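GTPase-activating protein GYP1 (PDB 1FKM) stimulates GTP hydrolysis by Ypt/Rab GTPases, chiefly YPT1 and YPT7, through a TBC-type GAP domain that supplies an arginine and a glutamine finger in trans. Local coordinates at residues V109-L117 and I133-F141. Residues are numbered along the deposited sequence; the frame is centred on the assembly and turned at random.
Sequences VQNSLQRIL and INDLVTPFF
L113 and V137, and L117 and N134, have the CA atoms nearest each other where helix segments 109-117 and 133-141 pack, their axes 10.8 Å apart at closest approach and their N-to-C directions 116° from one another. Helix 133-141 is kinked near T138 and P139; there T138 OG1 donates a hydrogen bond to D135 O at 2.7 Å. Beyond the kink F141 is a knob in a hole formed by V109, S112, L113 and I116. With CG anti to the backbone N (chi1 -175°), the F141 ring extends to helix 109-117, where L113 CD2 makes a CH-pi contact over one face, 4.1 Å from the ring centroid, and V109 CG1 meets F141 CE2 at 3.8 Å. An alanine here would lose the ring and is likely to leave a gap among these four side chains. Both helices belong to the all-helical TBC domain, where the contact is buried. Nearer the start of helix 133-145, V137 splits its methyls, CG2 against I116 CG2 (3.9 Å) and CG1 touching L113 CD2 and L117 CD2. L117 forks likewise: CD2 reaches I133 CG2, while CD1 lies 3.8 Å from N134 CA. N134, its OD1 hydrogen-bonded to G132 N and its ND2 to T97 OG1, has its side chain about 4 Å from that of the glutamine finger Q131.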
loop_
_atom_site.group_PDB
_atom_site.type_symbol
_atom_site.label_atom_id
_atom_site.label_comp_id
_atom_site.label_asym_id
_atom_site.label_seq_id
_atom_site.Cartn_x
_atom_site.Cartn_y
_atom_site.Cartn_z
ATOM N N VAL A 109 -15.105 6.682 -8.915
ATOM C CA VAL A 109 -13.868 6.083 -8.417
ATOM C C VAL A 109 -12.994 5.604 -9.570
ATOM O O VAL A 109 -11.781 5.810 -9.564
ATOM C CB VAL A 109 -14.164 4.898 -7.473
ATOM C CG1 VAL A 109 -12.863 4.207 -7.065
ATOM C CG2 VAL A 109 -14.896 5.405 -6.230
ATOM N N GLN A 110 -13.606 4.966 -10.563
ATOM C CA GLN A 110 -12.844 4.492 -11.711
ATOM C C GLN A 110 -12.164 5.652 -12.437
ATOM O O GLN A 110 -10.993 5.563 -12.798
ATOM C CB GLN A 110 -13.755 3.727 -12.673
ATOM C CG GLN A 110 -14.098 2.325 -12.188
ATOM C CD GLN A 110 -15.072 1.614 -13.104
ATOM O OE1 GLN A 110 -15.118 1.880 -14.303
ATOM N NE2 GLN A 110 -15.840 0.690 -12.547
ATOM N N ASN A 111 -12.901 6.739 -12.648
ATOM C CA ASN A 111 -12.349 7.905 -13.330
ATOM C C ASN A 111 -11.232 8.567 -12.517
ATOM O O ASN A 111 -10.249 9.059 -13.083
ATOM C CB ASN A 111 -13.451 8.930 -13.623
ATOM C CG ASN A 111 -14.505 8.399 -14.580
ATOM O OD1 ASN A 111 -14.190 7.690 -15.529
ATOM N ND2 ASN A 111 -15.761 8.753 -14.339
ATOM N N SER A 112 -11.383 8.589 -11.196
ATOM C CA SER A 112 -10.363 9.184 -10.337
ATOM C C SER A 112 -9.079 8.363 -10.392
ATOM O O SER A 112 -7.994 8.918 -10.558
ATOM C CB SER A 112 -10.848 9.267 -8.885
ATOM O OG SER A 112 -11.743 10.349 -8.699
ATOM N N LEU A 113 -9.202 7.044 -10.250
ATOM C CA LEU A 113 -8.025 6.176 -10.292
ATOM C C LEU A 113 -7.366 6.210 -11.669
ATOM O O LEU A 113 -6.148 6.133 -11.787
ATOM C CB LEU A 113 -8.406 4.737 -9.916
ATOM C CG LEU A 113 -8.913 4.561 -8.476
ATOM C CD1 LEU A 113 -9.174 3.076 -8.194
ATOM C CD2 LEU A 113 -7.878 5.110 -7.480
ATOM N N GLN A 114 -8.178 6.339 -12.711
ATOM C CA GLN A 114 -7.659 6.400 -14.076
ATOM C C GLN A 114 -6.707 7.595 -14.213
ATOM O O GLN A 114 -5.594 7.464 -14.737
ATOM C CB GLN A 114 -8.831 6.537 -15.059
ATOM C CG GLN A 114 -8.473 6.818 -16.520
ATOM C CD GLN A 114 -7.925 5.607 -17.256
ATOM O OE1 GLN A 114 -8.396 4.483 -17.069
ATOM N NE2 GLN A 114 -6.939 5.835 -18.119
ATOM N N ARG A 115 -7.145 8.753 -13.733
ATOM C CA ARG A 115 -6.331 9.968 -13.813
ATOM C C ARG A 115 -5.061 9.872 -12.969
ATOM O O ARG A 115 -3.976 10.266 -13.409
ATOM C CB ARG A 115 -7.146 11.189 -13.373
ATOM C CG ARG A 115 -8.291 11.558 -14.311
ATOM C CD ARG A 115 -8.918 12.891 -13.920
ATOM N NE ARG A 115 -9.795 12.803 -12.756
ATOM C CZ ARG A 115 -11.098 12.536 -12.814
ATOM N NH1 ARG A 115 -11.684 12.326 -13.988
ATOM N NH2 ARG A 115 -11.825 12.493 -11.701
ATOM N N ILE A 116 -5.200 9.362 -11.752
ATOM C CA ILE A 116 -4.051 9.214 -10.863
ATOM C C ILE A 116 -2.978 8.318 -11.475
ATOM O O ILE A 116 -1.800 8.684 -11.529
ATOM C CB ILE A 116 -4.478 8.614 -9.502
ATOM C CG1 ILE A 116 -5.377 9.608 -8.758
ATOM C CG2 ILE A 116 -3.245 8.276 -8.676
ATOM C CD1 ILE A 116 -6.061 9.027 -7.514
ATOM N N LEU A 117 -3.386 7.144 -11.941
ATOM C CA LEU A 117 -2.436 6.206 -12.517
ATOM C C LEU A 117 -1.860 6.703 -13.829
ATOM O O LEU A 117 -0.687 6.473 -14.124
ATOM C CB LEU A 117 -3.096 4.844 -12.730
ATOM C CG LEU A 117 -3.537 4.159 -11.432
ATOM C CD1 LEU A 117 -4.239 2.847 -11.761
ATOM C CD2 LEU A 117 -2.329 3.906 -10.547
ATOM N N ILE A 133 0.472 -1.623 -9.767
ATOM C CA ILE A 133 0.392 -0.252 -9.271
ATOM C C ILE A 133 -1.073 0.113 -9.050
ATOM O O ILE A 133 -1.396 0.953 -8.204
ATOM C CB ILE A 133 1.017 0.741 -10.264
ATOM C CG1 ILE A 133 2.490 0.393 -10.492
ATOM C CG2 ILE A 133 0.896 2.155 -9.725
ATOM C CD1 ILE A 133 3.332 0.442 -9.231
ATOM N N ASN A 134 -1.958 -0.522 -9.812
ATOM C CA ASN A 134 -3.392 -0.269 -9.670
ATOM C C ASN A 134 -3.858 -0.770 -8.304
ATOM O O ASN A 134 -4.820 -0.255 -7.737
ATOM C CB ASN A 134 -4.181 -0.958 -10.789
ATOM C CG ASN A 134 -3.941 -2.453 -10.849
ATOM O OD1 ASN A 134 -2.800 -2.913 -10.887
ATOM N ND2 ASN A 134 -5.023 -3.222 -10.869
ATOM N N ASP A 135 -3.169 -1.775 -7.775
ATOM C CA ASP A 135 -3.521 -2.293 -6.460
ATOM C C ASP A 135 -2.958 -1.375 -5.379
ATOM O O ASP A 135 -3.661 -1.006 -4.437
ATOM C CB ASP A 135 -2.946 -3.700 -6.256
ATOM C CG ASP A 135 -3.553 -4.723 -7.193
ATOM O OD1 ASP A 135 -4.786 -4.924 -7.142
ATOM O OD2 ASP A 135 -2.792 -5.325 -7.977
ATOM N N LEU A 136 -1.687 -1.003 -5.529
ATOM C CA LEU A 136 -1.007 -0.164 -4.540
ATOM C C LEU A 136 -1.616 1.195 -4.271
ATOM O O LEU A 136 -1.464 1.736 -3.179
ATOM C CB LEU A 136 0.464 0.030 -4.921
ATOM C CG LEU A 136 1.339 -1.221 -4.872
ATOM C CD1 LEU A 136 2.778 -0.844 -5.205
ATOM C CD2 LEU A 136 1.262 -1.849 -3.492
ATOM N N VAL A 137 -2.293 1.760 -5.261
ATOM C CA VAL A 137 -2.900 3.070 -5.086
ATOM C C VAL A 137 -4.158 3.029 -4.208
ATOM O O VAL A 137 -4.473 4.013 -3.534
ATOM C CB VAL A 137 -3.276 3.703 -6.465
ATOM C CG1 VAL A 137 -4.445 2.947 -7.095
ATOM C CG2 VAL A 137 -3.624 5.183 -6.291
ATOM N N THR A 138 -4.847 1.886 -4.179
ATOM C CA THR A 138 -6.109 1.795 -3.437
ATOM C C THR A 138 -6.127 1.998 -1.918
ATOM O O THR A 138 -7.059 2.630 -1.400
ATOM C CB THR A 138 -6.894 0.499 -3.830
ATOM O OG1 THR A 138 -6.163 -0.674 -3.452
ATOM C CG2 THR A 138 -7.102 0.473 -5.339
ATOM N N PRO A 139 -5.123 1.481 -1.179
ATOM C CA PRO A 139 -5.159 1.702 0.275
ATOM C C PRO A 139 -5.079 3.196 0.600
ATOM O O PRO A 139 -5.699 3.670 1.557
ATOM C CB PRO A 139 -3.936 0.934 0.781
ATOM C CG PRO A 139 -3.831 -0.202 -0.217
ATOM C CD PRO A 139 -4.069 0.516 -1.534
ATOM N N PHE A 140 -4.304 3.932 -0.196
ATOM C CA PHE A 140 -4.165 5.377 -0.015
ATOM C C PHE A 140 -5.484 6.060 -0.353
ATOM O O PHE A 140 -5.980 6.882 0.414
ATOM C CB PHE A 140 -3.097 5.950 -0.957
ATOM C CG PHE A 140 -1.686 5.715 -0.503
ATOM C CD1 PHE A 140 -1.279 6.092 0.771
ATOM C CD2 PHE A 140 -0.757 5.136 -1.360
ATOM C CE1 PHE A 140 0.033 5.896 1.186
ATOM C CE2 PHE A 140 0.559 4.936 -0.954
ATOM C CZ PHE A 140 0.955 5.316 0.319
ATOM N N PHE A 141 -6.026 5.717 -1.522
ATOM C CA PHE A 141 -7.274 6.308 -2.005
ATOM C C PHE A 141 -8.388 6.131 -0.993
ATOM O O PHE A 141 -9.038 7.096 -0.599
ATOM C CB PHE A 141 -7.701 5.671 -3.339
ATOM C CG PHE A 141 -8.922 6.307 -3.951
ATOM C CD1 PHE A 141 -8.833 7.535 -4.599
ATOM C CD2 PHE A 141 -10.168 5.700 -3.838
ATOM C CE1 PHE A 141 -9.967 8.154 -5.123
ATOM C CE2 PHE A 141 -11.311 6.313 -4.360
ATOM C CZ PHE A 141 -11.213 7.538 -5.000
#